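Local coordinates for dehalogenase-like hydrolase (Ralstonia solanacearum, PDB 3UMB), which probably catalyses the hydrolytic dehalogenation of small (S)-2-haloalkanoic acids, giving the corresponding (R)-2-hydroxyalkanoic acids and a halide ion, at residues A[20-25]-A[90-95]; A[28-32]-A[80-84]; A[47-51]-A[67-71]; A[52-57]-A[152-156]; A[194-200]-A[213-219]. Residue numbers count along the deposited sequence, not the author numbering.

Interaction 1 of 5, residues A[20-25]-A[90-95]; sequences SVAARA and TLMREY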
# COMPACT_ATOMS: atom_id res chain seq x y z
N SER A 20 4.79 16.54 15.21
CA SER A 20 5.63 16.48 16.41
C SER A 20 6.39 15.17 16.55
O SER A 20 7.29 15.08 17.38
CB SER A 20 4.81 16.77 17.68
OG SER A 20 3.85 15.74 17.97
N VAL A 21 6.06 14.15 15.75
CA VAL A 21 6.75 12.88 15.82
C VAL A 21 8.03 12.95 15.00
O VAL A 21 9.10 12.50 15.44
CB VAL A 21 5.88 11.69 15.37
CG1 VAL A 21 6.64 10.42 15.49
CG2 VAL A 21 4.57 11.61 16.19
N ALA A 22 7.95 13.55 13.81
CA ALA A 22 9.13 13.71 12.97
C ALA A 22 10.22 14.47 13.73
O ALA A 22 11.37 14.00 13.82
CB ALA A 22 8.76 14.41 11.67
N ALA A 23 9.82 15.58 14.37
CA ALA A 23 10.72 16.43 15.18
C ALA A 23 11.41 15.72 16.36
O ALA A 23 12.55 16.01 16.70
CB ALA A 23 9.94 17.64 15.68
N ARG A 24 10.70 14.82 17.00
CA ARG A 24 11.23 14.04 18.12
C ARG A 24 12.10 12.84 17.65
O ARG A 24 12.92 12.30 18.41
CB ARG A 24 10.04 13.54 18.94
CG ARG A 24 10.28 12.33 19.84
CD ARG A 24 11.13 12.69 21.02
NE ARG A 24 10.35 13.42 22.01
CZ ARG A 24 10.85 13.91 23.13
NH1 ARG A 24 12.15 13.77 23.41
NH2 ARG A 24 10.05 14.56 23.98
N ALA A 25 11.87 12.43 16.41
CA ALA A 25 12.68 11.40 15.76
C ALA A 25 14.09 11.97 15.56
O ALA A 25 15.05 11.41 16.06
CB ALA A 25 12.03 10.97 14.42
N THR A 90 9.52 6.08 23.81
CA THR A 90 9.43 7.53 23.63
C THR A 90 8.70 7.95 22.39
O THR A 90 8.03 8.99 22.38
CB THR A 90 10.83 8.18 23.55
OG1 THR A 90 11.51 7.96 24.77
CG2 THR A 90 10.72 9.68 23.31
N LEU A 91 8.86 7.19 21.31
CA LEU A 91 8.29 7.64 20.03
C LEU A 91 6.84 7.28 19.98
O LEU A 91 6.05 7.99 19.40
CB LEU A 91 9.05 7.07 18.83
CG LEU A 91 10.28 7.89 18.43
CD1 LEU A 91 11.00 7.19 17.26
CD2 LEU A 91 9.88 9.33 18.07
N MSE A 92 6.53 6.13 20.56
CA MSE A 92 5.16 5.66 20.70
C MSE A 92 4.34 6.62 21.64
O MSE A 92 3.29 7.13 21.20
CB MSE A 92 5.14 4.16 21.11
CG MSE A 92 5.54 3.11 19.94
SE MSE A 92 4.82 3.59 18.16
CE MSE A 92 2.93 3.03 18.52
N ARG A 93 4.86 6.95 22.83
CA ARG A 93 4.28 8.03 23.66
C ARG A 93 3.97 9.25 22.84
O ARG A 93 2.86 9.78 22.85
CB ARG A 93 5.24 8.48 24.78
CG ARG A 93 5.38 7.47 25.92
CD ARG A 93 6.02 8.06 27.17
NE ARG A 93 7.46 7.74 27.31
CZ ARG A 93 7.96 6.59 27.78
NH1 ARG A 93 7.18 5.58 28.15
NH2 ARG A 93 9.29 6.45 27.86
N GLU A 94 4.96 9.70 22.10
CA GLU A 94 4.76 10.82 21.25
C GLU A 94 3.57 10.57 20.36
O GLU A 94 2.80 11.49 20.09
CB GLU A 94 5.99 11.09 20.40
CG GLU A 94 6.02 12.49 19.92
CD GLU A 94 6.42 13.47 20.99
OE1 GLU A 94 7.18 13.08 21.91
OE2 GLU A 94 5.96 14.62 20.89
N TYR A 95 3.43 9.33 19.89
CA TYR A 95 2.37 8.97 18.93
C TYR A 95 1.01 8.98 19.61
O TYR A 95 0.03 9.44 19.03
CB TYR A 95 2.62 7.59 18.23
CG TYR A 95 2.09 7.54 16.78
CD1 TYR A 95 2.94 7.30 15.71
CD2 TYR A 95 0.75 7.76 16.49
CE1 TYR A 95 2.47 7.28 14.40
CE2 TYR A 95 0.28 7.75 15.18
CZ TYR A 95 1.15 7.50 14.14
OH TYR A 95 0.68 7.48 12.85

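Interaction 2 of 5, residues A[28-32]-A[80-84]; sequences LFPGK and NLPLG. With MG (magnesium ion), chain I.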
# COMPACT_ATOMS: atom_id res chain seq x y z
N LEU A 28 16.29 11.89 18.67
CA LEU A 28 16.84 10.61 19.13
C LEU A 28 17.84 10.06 18.11
O LEU A 28 18.70 9.25 18.46
CB LEU A 28 15.72 9.59 19.38
CG LEU A 28 14.67 9.88 20.46
CD1 LEU A 28 13.26 9.62 19.91
CD2 LEU A 28 14.90 9.10 21.80
N PHE A 29 17.70 10.51 16.86
CA PHE A 29 18.38 9.97 15.69
C PHE A 29 18.79 11.13 14.81
O PHE A 29 18.10 11.46 13.83
CB PHE A 29 17.44 9.05 14.90
CG PHE A 29 16.97 7.87 15.69
CD1 PHE A 29 17.88 7.08 16.38
CD2 PHE A 29 15.63 7.55 15.75
CE1 PHE A 29 17.45 5.99 17.14
CE2 PHE A 29 15.18 6.44 16.47
CZ PHE A 29 16.09 5.65 17.17
N PRO A 30 19.91 11.78 15.18
CA PRO A 30 20.30 13.01 14.53
C PRO A 30 20.69 12.78 13.06
O PRO A 30 21.40 11.81 12.74
CB PRO A 30 21.50 13.48 15.35
CG PRO A 30 21.52 12.64 16.57
CD PRO A 30 20.88 11.36 16.20
N GLY A 31 20.18 13.65 12.20
CA GLY A 31 20.29 13.51 10.76
C GLY A 31 19.33 12.52 10.08
O GLY A 31 19.32 12.45 8.87
N LYS A 32 18.52 11.77 10.85
CA LYS A 32 17.69 10.68 10.28
C LYS A 32 16.18 10.75 10.60
O LYS A 32 15.45 9.75 10.46
CB LYS A 32 18.26 9.32 10.74
CG LYS A 32 19.72 9.08 10.33
CD LYS A 32 19.88 8.94 8.81
CE LYS A 32 21.33 9.15 8.37
NZ LYS A 32 22.28 8.36 9.23
N ASN A 80 19.12 1.42 9.87
CA ASN A 80 20.25 1.17 10.78
C ASN A 80 20.32 2.08 12.01
O ASN A 80 21.42 2.42 12.46
CB ASN A 80 21.58 1.23 10.01
CG ASN A 80 21.68 0.12 9.02
OD1 ASN A 80 21.37 -1.03 9.36
ND2 ASN A 80 22.13 0.43 7.79
N LEU A 81 19.15 2.39 12.59
CA LEU A 81 19.01 3.23 13.78
C LEU A 81 18.90 2.46 15.11
O LEU A 81 18.15 1.48 15.19
CB LEU A 81 17.78 4.11 13.62
CG LEU A 81 17.67 4.90 12.32
CD1 LEU A 81 16.32 5.66 12.30
CD2 LEU A 81 18.85 5.85 12.17
N PRO A 82 19.62 2.91 16.18
CA PRO A 82 19.60 2.25 17.51
C PRO A 82 18.29 2.39 18.36
O PRO A 82 18.25 3.10 19.38
CB PRO A 82 20.79 2.90 18.24
CG PRO A 82 20.98 4.18 17.60
CD PRO A 82 20.62 3.99 16.15
N LEU A 83 17.25 1.66 17.94
CA LEU A 83 15.94 1.68 18.58
C LEU A 83 15.78 0.50 19.54
O LEU A 83 15.41 -0.59 19.14
CB LEU A 83 14.82 1.64 17.52
CG LEU A 83 13.37 1.69 18.04
CD1 LEU A 83 12.79 3.11 17.87
CD2 LEU A 83 12.50 0.66 17.33
N GLY A 84 16.07 0.74 20.81
CA GLY A 84 15.74 -0.21 21.86
C GLY A 84 14.49 0.26 22.61
O GLY A 84 13.78 1.15 22.15
MG MG I . 19.88 -2.99 9.67

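Interaction 3 of 5, residues A[47-51]-A[67-71]; sequences YTRIR and VTVDA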
# COMPACT_ATOMS: atom_id res chain seq x y z
N TYR A 47 1.45 -1.86 5.73
CA TYR A 47 1.11 -3.02 6.54
C TYR A 47 -0.38 -3.15 6.78
O TYR A 47 -0.87 -4.26 6.77
CB TYR A 47 1.89 -3.04 7.87
CG TYR A 47 3.40 -3.33 7.76
CD1 TYR A 47 4.00 -3.75 6.55
CD2 TYR A 47 4.22 -3.25 8.88
CE1 TYR A 47 5.41 -4.01 6.47
CE2 TYR A 47 5.62 -3.51 8.80
CZ TYR A 47 6.19 -3.90 7.60
OH TYR A 47 7.54 -4.18 7.56
N THR A 48 -1.11 -2.06 6.95
CA THR A 48 -2.58 -2.17 7.12
C THR A 48 -3.22 -2.74 5.84
O THR A 48 -4.10 -3.57 5.91
CB THR A 48 -3.23 -0.83 7.43
OG1 THR A 48 -3.03 0.06 6.34
CG2 THR A 48 -2.67 -0.21 8.72
N ARG A 49 -2.78 -2.27 4.67
CA ARG A 49 -3.28 -2.78 3.41
C ARG A 49 -2.88 -4.21 3.11
O ARG A 49 -3.70 -4.99 2.68
CB ARG A 49 -2.78 -1.92 2.29
CG ARG A 49 -3.34 -0.52 2.35
CD ARG A 49 -2.62 0.34 1.39
NE ARG A 49 -3.16 1.69 1.35
CZ ARG A 49 -2.58 2.70 0.72
NH1 ARG A 49 -1.40 2.53 0.07
NH2 ARG A 49 -3.15 3.89 0.74
N ILE A 50 -1.62 -4.55 3.33
CA ILE A 50 -1.16 -5.90 3.09
C ILE A 50 -2.02 -6.87 3.89
O ILE A 50 -2.52 -7.87 3.35
CB ILE A 50 0.35 -6.06 3.48
CG1 ILE A 50 1.23 -5.33 2.51
CG2 ILE A 50 0.76 -7.57 3.58
CD1 ILE A 50 2.66 -5.28 2.96
N ARG A 51 -2.17 -6.59 5.18
CA ARG A 51 -3.02 -7.39 6.07
C ARG A 51 -4.48 -7.52 5.66
O ARG A 51 -5.04 -8.62 5.71
CB ARG A 51 -2.96 -6.81 7.49
CG ARG A 51 -1.57 -7.00 8.15
CD ARG A 51 -1.50 -6.49 9.60
NE ARG A 51 -0.26 -6.87 10.27
CZ ARG A 51 0.00 -8.08 10.76
NH1 ARG A 51 -0.91 -9.04 10.72
NH2 ARG A 51 1.19 -8.32 11.32
N VAL A 67 0.45 -2.42 14.74
CA VAL A 67 0.95 -2.24 13.38
C VAL A 67 1.93 -1.07 13.34
O VAL A 67 2.88 -1.09 12.55
CB VAL A 67 -0.19 -2.04 12.31
CG1 VAL A 67 0.41 -1.60 10.94
CG2 VAL A 67 -1.09 -3.35 12.18
N THR A 68 1.70 -0.03 14.17
CA THR A 68 2.54 1.17 14.14
C THR A 68 3.92 0.82 14.78
O THR A 68 4.95 1.28 14.35
CB THR A 68 1.82 2.37 14.79
OG1 THR A 68 0.72 2.76 13.98
CG2 THR A 68 2.75 3.57 14.96
N VAL A 69 3.93 -0.03 15.78
CA VAL A 69 5.16 -0.51 16.40
C VAL A 69 5.95 -1.33 15.35
O VAL A 69 7.10 -1.01 15.07
CB VAL A 69 4.81 -1.32 17.68
CG1 VAL A 69 6.01 -2.10 18.22
CG2 VAL A 69 4.21 -0.36 18.75
N ASP A 70 5.29 -2.32 14.73
CA ASP A 70 5.88 -3.10 13.64
C ASP A 70 6.53 -2.20 12.59
O ASP A 70 7.67 -2.43 12.20
CB ASP A 70 4.83 -3.96 12.96
CG ASP A 70 4.23 -4.98 13.86
OD1 ASP A 70 4.88 -5.24 14.89
OD2 ASP A 70 3.11 -5.49 13.57
N ALA A 71 5.80 -1.23 12.09
CA ALA A 71 6.34 -0.37 11.04
C ALA A 71 7.55 0.41 11.55
O ALA A 71 8.52 0.61 10.82
CB ALA A 71 5.28 0.61 10.48
O HOH W 1 2.27 -5.48 11.00

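Interaction 4 of 5, residues A[52-57]-A[152-156]; sequences SLAGPS and RLYKT. With K (potassium ion), chain C.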
# COMPACT_ATOMS: atom_id res chain seq x y z
N SER A 52 -5.14 -6.42 5.32
CA SER A 52 -6.58 -6.48 5.08
C SER A 52 -6.85 -7.11 3.72
O SER A 52 -7.86 -7.81 3.57
CB SER A 52 -7.21 -5.07 5.23
OG SER A 52 -7.24 -4.69 6.64
N LEU A 53 -5.96 -6.85 2.74
CA LEU A 53 -6.01 -7.45 1.42
C LEU A 53 -5.81 -8.93 1.52
O LEU A 53 -6.49 -9.64 0.78
CB LEU A 53 -5.01 -6.81 0.42
CG LEU A 53 -5.22 -6.95 -1.11
CD1 LEU A 53 -6.67 -6.77 -1.52
CD2 LEU A 53 -4.34 -5.93 -1.93
N ALA A 54 -4.98 -9.40 2.46
CA ALA A 54 -4.62 -10.82 2.61
C ALA A 54 -5.70 -11.64 3.30
O ALA A 54 -5.72 -12.86 3.16
CB ALA A 54 -3.27 -11.04 3.43
N GLY A 55 -6.50 -10.96 4.13
CA GLY A 55 -7.56 -11.56 4.88
C GLY A 55 -8.76 -10.67 4.81
O GLY A 55 -8.96 -9.84 5.69
N PRO A 56 -9.56 -10.81 3.75
CA PRO A 56 -10.70 -9.91 3.51
C PRO A 56 -11.79 -10.03 4.59
O PRO A 56 -12.69 -9.20 4.66
CB PRO A 56 -11.25 -10.37 2.18
CG PRO A 56 -10.27 -11.26 1.61
CD PRO A 56 -9.40 -11.79 2.67
N SER A 57 -11.70 -11.06 5.43
CA SER A 57 -12.57 -11.18 6.60
C SER A 57 -11.81 -11.01 7.93
O SER A 57 -12.25 -11.48 8.95
CB SER A 57 -13.27 -12.56 6.63
OG SER A 57 -13.54 -13.08 5.33
N ARG A 152 -12.30 -5.14 12.05
CA ARG A 152 -11.08 -5.88 11.83
C ARG A 152 -10.57 -5.75 10.40
O ARG A 152 -9.90 -6.62 9.90
CB ARG A 152 -11.27 -7.36 12.22
CG ARG A 152 -11.67 -7.56 13.76
CD ARG A 152 -11.90 -9.01 14.18
NE ARG A 152 -10.88 -9.93 13.67
CZ ARG A 152 -9.70 -10.12 14.23
NH1 ARG A 152 -9.38 -9.47 15.36
NH2 ARG A 152 -8.85 -10.97 13.67
N LEU A 153 -10.85 -4.61 9.78
CA LEU A 153 -10.44 -4.36 8.39
C LEU A 153 -10.13 -2.87 8.21
O LEU A 153 -10.93 -1.98 8.67
CB LEU A 153 -11.53 -4.76 7.41
CG LEU A 153 -11.80 -6.27 7.23
CD1 LEU A 153 -13.18 -6.46 6.70
CD2 LEU A 153 -10.76 -7.01 6.32
N TYR A 154 -9.02 -2.58 7.55
CA TYR A 154 -8.59 -1.19 7.36
C TYR A 154 -9.18 -0.61 6.10
O TYR A 154 -9.50 -1.32 5.16
CB TYR A 154 -7.08 -1.15 7.30
CG TYR A 154 -6.44 -1.37 8.63
CD1 TYR A 154 -5.86 -2.56 8.94
CD2 TYR A 154 -6.42 -0.36 9.60
CE1 TYR A 154 -5.29 -2.78 10.20
CE2 TYR A 154 -5.88 -0.57 10.88
CZ TYR A 154 -5.26 -1.78 11.15
OH TYR A 154 -4.66 -2.01 12.40
N LYS A 155 -9.34 0.70 6.07
CA LYS A 155 -9.58 1.40 4.81
C LYS A 155 -8.53 0.94 3.84
O LYS A 155 -7.37 0.76 4.24
CB LYS A 155 -9.42 2.91 4.96
CG LYS A 155 -10.39 3.55 5.96
CD LYS A 155 -9.74 4.82 6.53
CE LYS A 155 -10.72 5.84 7.06
NZ LYS A 155 -9.94 7.03 7.64
N THR A 156 -8.88 0.79 2.57
CA THR A 156 -10.15 1.26 1.97
C THR A 156 -11.31 0.24 1.96
O THR A 156 -12.22 0.37 1.15
CB THR A 156 -9.89 1.65 0.53
OG1 THR A 156 -9.05 0.65 -0.05
CG2 THR A 156 -9.11 3.00 0.45
K K C . -16.25 -13.89 5.74
O HOH W 2 -7.49 -6.84 8.42

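Interaction 5 of 5, residues A[194-200]-A[213-219]; sequences TTFWINR and AAAGHDM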
# COMPACT_ATOMS: atom_id res chain seq x y z
N THR A 194 -20.25 12.18 0.15
CA THR A 194 -19.79 13.47 -0.35
C THR A 194 -18.47 13.65 0.36
O THR A 194 -18.41 13.58 1.59
CB THR A 194 -20.70 14.67 0.07
OG1 THR A 194 -22.06 14.40 -0.31
CG2 THR A 194 -20.21 15.97 -0.60
N THR A 195 -17.40 13.88 -0.38
CA THR A 195 -16.11 13.96 0.27
C THR A 195 -15.40 15.30 0.02
O THR A 195 -15.49 15.89 -1.05
CB THR A 195 -15.21 12.82 -0.22
OG1 THR A 195 -14.93 13.04 -1.59
CG2 THR A 195 -15.88 11.48 -0.07
N PHE A 196 -14.62 15.71 1.02
CA PHE A 196 -13.77 16.85 0.92
C PHE A 196 -12.34 16.42 1.26
O PHE A 196 -12.11 15.80 2.29
CB PHE A 196 -14.23 17.92 1.92
CG PHE A 196 -13.45 19.20 1.82
CD1 PHE A 196 -13.90 20.24 0.99
CD2 PHE A 196 -12.28 19.38 2.56
CE1 PHE A 196 -13.18 21.42 0.87
CE2 PHE A 196 -11.54 20.59 2.44
CZ PHE A 196 -12.01 21.60 1.59
N TRP A 197 -11.37 16.81 0.44
CA TRP A 197 -9.98 16.46 0.65
C TRP A 197 -9.18 17.67 1.15
O TRP A 197 -9.00 18.65 0.41
CB TRP A 197 -9.40 15.95 -0.68
CG TRP A 197 -7.94 15.58 -0.63
CD1 TRP A 197 -7.24 15.08 0.43
CD2 TRP A 197 -7.01 15.66 -1.72
NE1 TRP A 197 -5.91 14.86 0.08
CE2 TRP A 197 -5.75 15.21 -1.24
CE3 TRP A 197 -7.11 16.06 -3.06
CZ2 TRP A 197 -4.63 15.16 -2.04
CZ3 TRP A 197 -5.98 16.01 -3.84
CH2 TRP A 197 -4.77 15.55 -3.34
N ILE A 198 -8.68 17.58 2.38
CA ILE A 198 -7.77 18.58 2.91
C ILE A 198 -6.39 18.22 2.42
O ILE A 198 -5.68 17.45 3.02
CB ILE A 198 -7.83 18.74 4.48
CG1 ILE A 198 -9.28 18.93 4.94
CG2 ILE A 198 -7.00 20.00 4.91
CD1 ILE A 198 -9.49 19.23 6.41
N ASN A 199 -6.04 18.77 1.27
CA ASN A 199 -4.78 18.54 0.63
C ASN A 199 -3.72 19.52 1.19
O ASN A 199 -3.40 20.55 0.57
CB ASN A 199 -4.98 18.68 -0.90
CG ASN A 199 -3.73 18.42 -1.69
OD1 ASN A 199 -2.75 17.90 -1.15
ND2 ASN A 199 -3.75 18.80 -2.97
N ARG A 200 -3.17 19.18 2.35
CA ARG A 200 -2.28 20.09 3.08
C ARG A 200 -0.93 20.37 2.40
O ARG A 200 -0.35 21.43 2.58
CB ARG A 200 -2.01 19.55 4.50
CG ARG A 200 -3.21 19.69 5.40
CD ARG A 200 -2.86 19.38 6.85
NE ARG A 200 -4.05 19.28 7.70
CZ ARG A 200 -4.82 20.31 8.04
NH1 ARG A 200 -4.54 21.55 7.58
NH2 ARG A 200 -5.88 20.12 8.83
N ALA A 213 -15.61 15.53 -3.95
CA ALA A 213 -16.54 16.55 -4.34
C ALA A 213 -15.78 17.89 -4.45
O ALA A 213 -15.90 18.57 -5.48
CB ALA A 213 -17.70 16.65 -3.32
N ALA A 214 -14.98 18.21 -3.42
CA ALA A 214 -14.06 19.33 -3.48
C ALA A 214 -12.83 19.05 -2.62
O ALA A 214 -12.82 18.11 -1.87
CB ALA A 214 -14.77 20.61 -3.02
N ALA A 215 -11.80 19.85 -2.76
CA ALA A 215 -10.57 19.76 -1.97
C ALA A 215 -10.10 21.20 -1.59
O ALA A 215 -10.45 22.17 -2.26
CB ALA A 215 -9.46 19.04 -2.76
N GLY A 216 -9.33 21.32 -0.53
CA GLY A 216 -8.77 22.58 -0.14
C GLY A 216 -7.47 22.33 0.58
O GLY A 216 -6.99 21.21 0.62
N HIS A 217 -6.95 23.37 1.19
CA HIS A 217 -5.62 23.37 1.77
C HIS A 217 -5.64 23.14 3.25
O HIS A 217 -4.66 22.67 3.83
CB HIS A 217 -4.92 24.69 1.45
CG HIS A 217 -3.62 24.88 2.16
ND1 HIS A 217 -3.44 25.86 3.12
CD2 HIS A 217 -2.44 24.21 2.07
CE1 HIS A 217 -2.20 25.77 3.60
NE2 HIS A 217 -1.57 24.79 2.97
N ASP A 218 -6.77 23.46 3.88
CA ASP A 218 -6.91 23.35 5.33
C ASP A 218 -8.37 23.27 5.75
O ASP A 218 -9.28 23.31 4.92
CB ASP A 218 -6.23 24.54 6.00
CG ASP A 218 -6.78 25.89 5.55
OD1 ASP A 218 -7.73 25.93 4.70
OD2 ASP A 218 -6.22 26.91 6.03
N MSE A 219 -8.57 23.13 7.05
CA MSE A 219 -9.89 22.94 7.63
C MSE A 219 -10.87 24.07 7.42
O MSE A 219 -12.11 23.88 7.35
CB MSE A 219 -9.70 22.69 9.09
CG MSE A 219 -9.32 21.27 9.30
SE MSE A 219 -10.96 20.19 9.41
CE MSE A 219 -11.07 20.19 11.38
O HOH W 3 -2.97 23.04 5.71

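Interaction 1 of 5, residues A[20-25]-A[90-95]
R24 lays the aliphatic part of its side chain along L91 and T90: its CG is 3.5 Å from L91 CD2, and its CD is 3.8 Å from T90 CG2. The same methyl of T90 sits over one face of the R24 guanidinium, while the edge of that group is left for E94. There R24 NE donates to E94 OE1 at 3.2 Å, a hydrogen-bonded salt bridge on the more open side of the interface. Beneath it V21 fills the gap between the backbones, with V21 CG2 4.1 Å from E94 CG and V21 CG1 4.3 Å from L91 CD2. V21 and E94 are also the pair whose CA atoms come closest, at 6.1 Å. The segment axes approach to 9.6 Å at an angle of 162°, so the helices run nearly antiparallel. V21 and M92 both reach W40 of helix 33-54, and M92 continues onto helix 64-78. Such packing of neighbouring helices is characteristic of the helical-bundle cap subdomain of L-2-haloacid dehalogenases.

Interaction 2 of 5, residues A[28-32]-A[80-84]
Neither segment is regular helix or strand; both link successive helices, and they meet at one end of the helical cap. Residues 28-32 make a type II beta turn from F29 to K32, closed by K32 N to F29 O at 3.0 Å, with G31 at positive phi and K32 at the N-cap of helix 33-54. In 80-84, N80 is the C-prime residue of a Schellman motif ending helix 64-78, P82 centres an inverse gamma turn in which L83 N reaches L81 O at 2.9 Å, and G84 occupies the N-cap position of helix 85-96. No hydrogen bond joins the linkers. They meet through the F29 ring: L81 CB stands 4.1 Å from its centroid, 13° off the normal, a CH-pi contact. P82 CD lies 3.9 Å from F29 CE1, and L83 CD1 is 4.2 Å from F29 CZ. L81 CD2 also meets K32 CB at 3.8 Å. Away from this cluster, N80 OD1 binds a magnesium ion at 2.5 Å together with the backbone oxygen of A77. F29 and L81 both rest on L36 of helix 33-54, whereas L83 packs between L72 and C76 of helix 64-78 and E88 of helix 85-96.

Interaction 3 of 5, residues A[47-51]-A[67-71]
Apolar contacts make up most of this crossing of two helices of the L-2-haloacid dehalogenase cap, whose segment axes pass 11.1 Å apart at 115°. V67 is shared by three residues of 47-51: its CG1 lies 3.7 Å from Y47 CB and 4.0 Å from T48 CG2, and its CG2 lies 4.1 Å from R51 CD. The Y47 ring brings its CE2 to 3.9 Å from A71 CA. The polar component is indirect. R51 NH2 and D70 OD2 are 4.1 Å apart, beyond a salt bridge, but a water links the residues, accepting from R51 NE at 3.0 Å and donating to D70 OD2 at 2.7 Å. Each charge has a closer partner: D70 pairs with K62, and R51 with H60 O and with D209 of the second subunit. Y47 OH bonds to E206 of that subunit, so the helix pair also serves the dimer interface. T48 and V67 pack on Y154 of the loop after strand 144-147, T68 and V69 on M92 of helix 85-96.

Interaction 4 of 5, residues A[52-57]-A[152-156]
An uncommon non-proline cis peptide joins K155 to T156 in the loop that packs against the end of helix 33-54. The contact itself lies just before it, where S52 ties the helix to the loop. Its OG accepts a nearly linear hydrogen bond from Y154 N, at 2.9 Å and 172°, and S52 OG also meets, at 2.8 Å, a water that donates to R152 O at the same distance. With S52 OG also at the edge of the Y154 ring, 3.4 Å from Y154 CD1, this one hydroxyl fixes the loop over two peptide units. One turn later, G55 is the first residue to leave helical geometry, so the chain curls past the end and presents its carbonyls to L153, whose CD2 lies 3.4 Å from both G55 O and P56 O. Farther out, S57 OG binds a potassium ion at 2.9 Å. K155 pairs with D184, consistent with the conserved lysine of the HAD superfamily. Y154 reaches helix 64-78 through F64 and V67, L153 packs on A159 of helix 158-161, and T156 OG1 bonds to I50 O of the second subunit, where helix 33-54 meets its counterpart.

Interaction 5 of 5, residues A[194-200]-A[213-219]
F196 and I198 form the apolar centre of this pairing, in which strand 214-216 closes one edge of the parallel sheet of the Rossmann-like HAD core. The F196 ring lies with one face over A215 CA, and its CD1 is 4.1 Å from A214 CB. Its CZ comes within 3.4 Å of G216 N; a CB at G216 would be only 3.0 Å from F196 CZ, so glycine suits the place. On the same face I198 CD1 meets the selenium of M219 at 3.5 Å, and F225 of helix 219-227 packs against F196 and A214. On the reverse face W197 CB touches A215 CB at 3.7 Å. Outward from these side chains, the parallel ladder alternates: W197 N donates to A214 O at 3.0 Å, G216 N to W197 O at 2.8 Å, and N199 N to G216 O at 2.7 Å. At its start the bonds weaken, A213 N and A214 N both reaching T195 O. Beyond the strands D218 N-caps helix 219-227 by bonding to D221 N. R200 crosses over this turn, its guanidinium held chiefly by G13 O, T14 O and E103. One water completes the polar edge, accepting from R200 NH1 at 2.9 Å and donating to H217 O at 2.6 Å.

Four of the contacts involve the helical cap, while interaction 5 belongs to the core sheet and alone rests on a ladder of backbone hydrogen bonds. Interaction 3 is the fully buried one; interactions 1, 4 and 5 are partly buried, and interaction 2 lies at the surface. Interactions 1 and 2 adjoin, L28 CD1 packing 3.7 Å from L91 CG, but one pairs helices through a salt bridge and the other joins linkers around an aromatic ring. Interactions 3 and 4 share helix 33-54, meet where T48 packs on Y154, and both touch the second subunit. Interaction 4 connects this cap helix to a loop of the core domain.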